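Local structure of uncharacterized egV family protein COG1307 (Ruminococcus gnavus, 3JR7) at residues H175-L180 / A238-N243; K206-S211 / K227-K232. The protein is of unknown function but probably binds a lipid or fatty-acid-like ligand. All blocks are in the same frame, centred on the assembly; numbering follows the deposited sequence.

Contact 1 (H175-L180 / A238-N243); sequences HTYFVL and AADVVN
Tyr177 of strand 176-179 and Asp240, the last helical residue before the chain leaves helix 226-240 at Val241, have backbones well apart, 10.8 Å from CA to CA, so each must point its side chain toward the other to meet. One pair of side chains makes the direct contact. The phenol OH of Tyr177 donates a very short hydrogen bond, 2.5 Å, to OD2 of Asp240, and the angle of about 122° at the phenol oxygen between CZ and OD2 suits such a donor. OD2 lies in the plane of the ring and at its edge, on the CE1 side, 3.5 Å from CE1. The carboxylate plane is turned 27° from the ring. Packing is close here, with CB of Asp240 3.1 Å from OH of Tyr177. In Asp240, CG stands beside the backbone N and anti to the carbonyl carbon (chi1 -68°), which swings the carboxylate toward the hydroxyl of Tyr177.

In the DegV fold, helix 226-240 covers one face of a six-stranded mixed sheet in which 176-179 is an inner strand. Tyr177 and Val179 face the helix, where the Tyr177 side chain touches Met233 and Val237; Thr176 and Phe178 belong instead to the pocket that holds a polyether molecule in the crystal. Tyrosine suits this site because its ring fills apolar space while its hydroxyl reaches the more polar margin. A phenylalanine here would keep the ring but would probably leave OD2 of Asp240 without its mate and its carboxylate freer to turn. NE2 of His175 stays 5.0 Å from OD2 of Asp240, too far for direct contact, though if protonated it could help offset the carboxylate's charge, which the nearby C-terminal end of the helix would tend to disfavour.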
loop_
_atom_site.group_PDB
_atom_site.type_symbol
_atom_site.label_atom_id
_atom_site.label_comp_id
_atom_site.label_asym_id
_atom_site.label_seq_id
_atom_site.Cartn_x
_atom_site.Cartn_y
_atom_site.Cartn_z
ATOM N N HIS A 175 7.321 7.966 -3.699
ATOM C CA HIS A 175 6.176 8.413 -4.509
ATOM C C HIS A 175 5.432 7.198 -5.088
ATOM O O HIS A 175 6.052 6.201 -5.425
ATOM C CB HIS A 175 6.638 9.240 -5.728
ATOM C CG HIS A 175 7.384 10.483 -5.381
ATOM N ND1 HIS A 175 8.730 10.476 -5.088
ATOM C CD2 HIS A 175 6.964 11.757 -5.206
ATOM C CE1 HIS A 175 9.111 11.703 -4.776
ATOM N NE2 HIS A 175 8.058 12.492 -4.826
ATOM N N THR A 176 4.119 7.332 -5.243
ATOM C CA THR A 176 3.232 6.276 -5.712
ATOM C C THR A 176 2.523 6.739 -6.982
ATOM O O THR A 176 2.135 7.922 -7.130
ATOM C CB THR A 176 2.136 5.985 -4.648
ATOM O OG1 THR A 176 2.784 5.687 -3.420
ATOM C CG2 THR A 176 1.185 4.792 -5.041
ATOM N N TYR A 177 2.326 5.793 -7.882
ATOM C CA TYR A 177 1.682 6.043 -9.184
ATOM C C TYR A 177 0.796 4.873 -9.510
ATOM O O TYR A 177 1.114 3.743 -9.133
ATOM C CB TYR A 177 2.761 6.142 -10.258
ATOM C CG TYR A 177 3.855 7.112 -9.942
ATOM C CD1 TYR A 177 3.834 8.397 -10.451
ATOM C CD2 TYR A 177 4.923 6.738 -9.119
ATOM C CE1 TYR A 177 4.840 9.299 -10.132
ATOM C CE2 TYR A 177 5.912 7.606 -8.824
ATOM C CZ TYR A 177 5.874 8.886 -9.336
ATOM O OH TYR A 177 6.883 9.765 -9.025
ATOM N N PHE A 178 -0.296 5.110 -10.215
ATOM C CA PHE A 178 -1.129 4.018 -10.661
ATOM C C PHE A 178 -1.928 4.346 -11.895
ATOM O O PHE A 178 -2.214 5.515 -12.182
ATOM C CB PHE A 178 -2.035 3.493 -9.555
ATOM C CG PHE A 178 -3.031 4.469 -8.996
ATOM C CD1 PHE A 178 -4.367 4.406 -9.348
ATOM C CD2 PHE A 178 -2.666 5.348 -8.004
ATOM C CE1 PHE A 178 -5.307 5.226 -8.740
ATOM C CE2 PHE A 178 -3.604 6.204 -7.394
ATOM C CZ PHE A 178 -4.896 6.161 -7.763
ATOM N N VAL A 179 -2.275 3.293 -12.609
ATOM C CA VAL A 179 -3.211 3.326 -13.724
ATOM C C VAL A 179 -4.176 2.137 -13.552
ATOM O O VAL A 179 -3.757 0.968 -13.365
ATOM C CB VAL A 179 -2.502 3.202 -15.107
ATOM C CG1 VAL A 179 -3.531 3.198 -16.231
ATOM C CG2 VAL A 179 -1.512 4.342 -15.329
ATOM N N LEU A 180 -5.459 2.442 -13.586
ATOM C CA LEU A 180 -6.500 1.452 -13.444
ATOM C C LEU A 180 -7.336 1.368 -14.712
ATOM O O LEU A 180 -7.365 2.311 -15.483
ATOM C CB LEU A 180 -7.450 1.841 -12.310
ATOM C CG LEU A 180 -6.769 2.151 -10.977
ATOM C CD1 LEU A 180 -7.833 2.361 -9.888
ATOM C CD2 LEU A 180 -5.759 1.072 -10.613
ATOM N N ALA A 238 9.919 8.135 -13.719
ATOM C CA ALA A 238 11.296 8.478 -14.046
ATOM C C ALA A 238 11.614 9.962 -13.810
ATOM O O ALA A 238 12.722 10.300 -13.380
ATOM C CB ALA A 238 11.639 8.061 -15.487
ATOM N N ALA A 239 10.643 10.838 -14.075
ATOM C CA ALA A 239 10.828 12.288 -13.856
ATOM C C ALA A 239 11.019 12.679 -12.378
ATOM O O ALA A 239 11.634 13.694 -12.091
ATOM C CB ALA A 239 9.658 13.075 -14.450
ATOM N N ASP A 240 10.441 11.898 -11.464
ATOM C CA ASP A 240 10.462 12.213 -10.050
ATOM C C ASP A 240 11.577 11.469 -9.329
ATOM O O ASP A 240 12.002 11.905 -8.271
ATOM C CB ASP A 240 9.139 11.839 -9.365
ATOM C CG ASP A 240 7.966 12.684 -9.806
ATOM O OD1 ASP A 240 8.173 13.842 -10.264
ATOM O OD2 ASP A 240 6.813 12.175 -9.686
ATOM N N VAL A 241 12.050 10.352 -9.841
ATOM C CA VAL A 241 12.869 9.483 -8.987
ATOM C C VAL A 241 14.248 10.128 -8.802
ATOM O O VAL A 241 14.749 10.765 -9.725
ATOM C CB VAL A 241 12.937 8.009 -9.468
ATOM C CG1 VAL A 241 13.819 7.843 -10.746
ATOM C CG2 VAL A 241 13.473 7.085 -8.326
ATOM N N VAL A 242 14.792 10.053 -7.580
ATOM C CA VAL A 242 16.180 10.460 -7.365
ATOM C C VAL A 242 16.894 9.385 -6.604
ATOM O O VAL A 242 16.272 8.632 -5.813
ATOM C CB VAL A 242 16.288 11.814 -6.604
ATOM C CG1 VAL A 242 15.735 12.988 -7.459
ATOM C CG2 VAL A 242 15.587 11.744 -5.284
ATOM N N ASN A 243 18.189 9.279 -6.848
ATOM C CA ASN A 243 19.000 8.270 -6.189
ATOM C C ASN A 243 18.389 6.851 -6.307
ATOM O O ASN A 243 18.363 6.098 -5.337
ATOM C CB ASN A 243 19.204 8.637 -4.700
ATOM C CG ASN A 243 19.814 10.064 -4.498
ATOM O OD1 ASN A 243 19.288 10.885 -3.716
ATOM N ND2 ASN A 243 20.912 10.345 -5.195
#

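Contact 2 (K206-S211 / K227-K232)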
loop_
_atom_site.group_PDB
_atom_site.type_symbol
_atom_site.label_atom_id
_atom_site.label_comp_id
_atom_site.label_asym_id
_atom_site.label_seq_id
_atom_site.Cartn_x
_atom_site.Cartn_y
_atom_site.Cartn_z
ATOM N N LYS A 206 -7.101 6.842 -20.302
ATOM C CA LYS A 206 -6.683 6.255 -19.024
ATOM C C LYS A 206 -5.888 7.321 -18.258
ATOM O O LYS A 206 -4.819 7.683 -18.702
ATOM C CB LYS A 206 -5.790 5.038 -19.248
ATOM C CG LYS A 206 -6.371 3.919 -20.050
ATOM C CD LYS A 206 -7.562 3.309 -19.371
ATOM C CE LYS A 206 -7.906 2.002 -19.955
ATOM N NZ LYS A 206 -8.925 2.129 -21.017
ATOM N N PRO A 207 -6.426 7.841 -17.125
ATOM C CA PRO A 207 -5.634 8.692 -16.255
ATOM C C PRO A 207 -4.419 7.976 -15.651
ATOM O O PRO A 207 -4.518 6.818 -15.238
ATOM C CB PRO A 207 -6.610 9.079 -15.136
ATOM C CG PRO A 207 -7.949 8.802 -15.659
ATOM C CD PRO A 207 -7.807 7.683 -16.634
ATOM N N ILE A 208 -3.295 8.665 -15.597
ATOM C CA ILE A 208 -2.183 8.220 -14.808
ATOM C C ILE A 208 -2.332 8.955 -13.472
ATOM O O ILE A 208 -2.319 10.195 -13.423
ATOM C CB ILE A 208 -0.825 8.558 -15.406
ATOM C CG1 ILE A 208 -0.553 7.767 -16.713
ATOM C CG2 ILE A 208 0.268 8.217 -14.369
ATOM C CD1 ILE A 208 -1.420 8.199 -17.904
HETATM N N MSE A 209 -2.527 8.203 -12.400
HETATM C CA MSE A 209 -2.807 8.822 -11.108
HETATM C C MSE A 209 -1.567 8.661 -10.235
HETATM O O MSE A 209 -0.677 7.880 -10.540
HETATM C CB MSE A 209 -3.979 8.167 -10.407
HETATM C CG MSE A 209 -5.233 8.035 -11.211
HETATM SE SE MSE A 209 -6.057 9.758 -11.487
HETATM C CE MSE A 209 -6.542 10.223 -9.724
ATOM N N GLY A 210 -1.547 9.393 -9.127
ATOM C CA GLY A 210 -0.451 9.328 -8.197
ATOM C C GLY A 210 -0.767 9.915 -6.820
ATOM O O GLY A 210 -1.810 10.543 -6.614
ATOM N N SER A 211 0.147 9.696 -5.893
ATOM C CA SER A 211 0.125 10.342 -4.591
ATOM C C SER A 211 0.543 11.797 -4.683
ATOM O O SER A 211 1.307 12.161 -5.562
ATOM C CB SER A 211 1.124 9.686 -3.631
ATOM O OG SER A 211 2.440 9.688 -4.162
ATOM N N LYS A 227 -1.753 1.044 -23.363
ATOM C CA LYS A 227 -0.374 0.915 -23.803
ATOM C C LYS A 227 0.344 2.249 -23.700
ATOM O O LYS A 227 1.480 2.329 -23.175
ATOM C CB LYS A 227 -0.322 0.418 -25.241
ATOM C CG LYS A 227 1.105 0.130 -25.708
ATOM C CD LYS A 227 1.118 -0.364 -27.169
ATOM C CE LYS A 227 2.045 0.464 -28.031
ATOM N NZ LYS A 227 1.594 1.921 -28.132
ATOM N N LYS A 228 -0.299 3.302 -24.209
ATOM C CA LYS A 228 0.286 4.635 -24.092
ATOM C C LYS A 228 0.301 5.120 -22.613
ATOM O O LYS A 228 1.241 5.797 -22.191
ATOM C CB LYS A 228 -0.422 5.627 -24.982
ATOM C CG LYS A 228 -0.014 5.487 -26.436
ATOM C CD LYS A 228 -0.813 6.458 -27.335
ATOM C CE LYS A 228 -0.433 6.304 -28.820
ATOM N NZ LYS A 228 -0.388 7.705 -29.419
ATOM N N ALA A 229 -0.721 4.775 -21.840
ATOM C CA ALA A 229 -0.774 5.204 -20.429
ATOM C C ALA A 229 0.384 4.580 -19.628
ATOM O O ALA A 229 0.978 5.227 -18.765
ATOM C CB ALA A 229 -2.136 4.865 -19.796
ATOM N N LEU A 230 0.744 3.338 -19.923
ATOM C CA LEU A 230 1.832 2.719 -19.164
ATOM C C LEU A 230 3.174 3.401 -19.454
ATOM O O LEU A 230 3.995 3.605 -18.539
ATOM C CB LEU A 230 1.870 1.213 -19.356
ATOM C CG LEU A 230 0.639 0.492 -18.845
ATOM C CD1 LEU A 230 0.843 -0.966 -19.213
ATOM C CD2 LEU A 230 0.353 0.640 -17.299
ATOM N N VAL A 231 3.376 3.804 -20.702
ATOM C CA VAL A 231 4.563 4.575 -21.071
ATOM C C VAL A 231 4.568 5.914 -20.349
ATOM O O VAL A 231 5.583 6.305 -19.807
ATOM C CB VAL A 231 4.631 4.810 -22.622
ATOM C CG1 VAL A 231 5.735 5.802 -23.014
ATOM C CG2 VAL A 231 4.788 3.441 -23.357
ATOM N N LYS A 232 3.450 6.633 -20.356
ATOM C CA LYS A 232 3.394 7.914 -19.675
ATOM C C LYS A 232 3.602 7.729 -18.155
ATOM O O LYS A 232 4.250 8.561 -17.517
ATOM C CB LYS A 232 2.075 8.639 -19.924
ATOM C CG LYS A 232 1.884 9.118 -21.330
ATOM C CD LYS A 232 1.077 10.399 -21.424
ATOM C CE LYS A 232 0.572 10.659 -22.857
ATOM N NZ LYS A 232 -0.343 11.857 -22.931
#
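Ala229 is the first residue of helix segment 227-232 to meet the strand, and its CA comes within 6.2 Å of the CA of Lys206. Helix and strand run nearly the same way here, 26° apart, with axes 8.6 Å from each other. The CB of Ala229 points at the sheet and touches two strand residues: CB of Lys206 at 3.7 Å, and CD1 of Ile208 at 3.9 Å. A methyl group is well suited to this place, since it gives an apolar surface without pushing the helix off the strand. The carbonyl of Ala229 takes part as well, its O lying 3.6 Å from CG1 of Ile208, a van der Waals contact with no hydrogen bond. Isoleucine fits because its longer branch makes these contacts: CG1 stands anti to the carbonyl carbon (chi1 -68°), and a bend at chi2 (70°) sets CD1 against the helix.

The next two residues, Leu230 and Val231, turn from the strand and pack on helix 257-270. One turn after Ala229, Lys232 faces the strand again, and its CB lies 4.1 Å from CD1 of Ile208, so that this methyl is touched by two successive turns. Beyond its CB the lysine leads away, and its NZ is hydrogen-bonded to the backbone O of Lys222, with a bound sodium ion about 4 Å from the side chain. The aliphatic part thus serves the interface while the amine serves its margin; Lys206 likewise offers its CB, while its chain leads away from the helix to a long, weak ion pair with Glu181.

Strands 205-211 and 217-224 are antiparallel neighbours joined directly in sequence, a beta-hairpin after which the chain enters helix 226-240, which folds back over the sheet and is itself flanked by helix 257-270.

How the contacts relate
Contacts 1 and 2 both join helix 226-240 to the same face of one sheet, contact 2 near the start of the helix and contact 1 at its end, their centres 10 Å apart. Their strands are bonded neighbours, Phe178 O meeting Met209 N at 2.7 Å, while Val179 packs on Ile208 between them. Neither is wholly core: each combines buried and partly exposed residues. Their chemistry differs, contact 1 resting on one polar bond at the helix end, contact 2 on apolar touching with no hydrogen bond across it. Along the chain, 206-211 and 227-232 lie inside the loop closed by 175-180 and 238-243. Thr176, Phe178 and Ser211 belong to the polyether pocket.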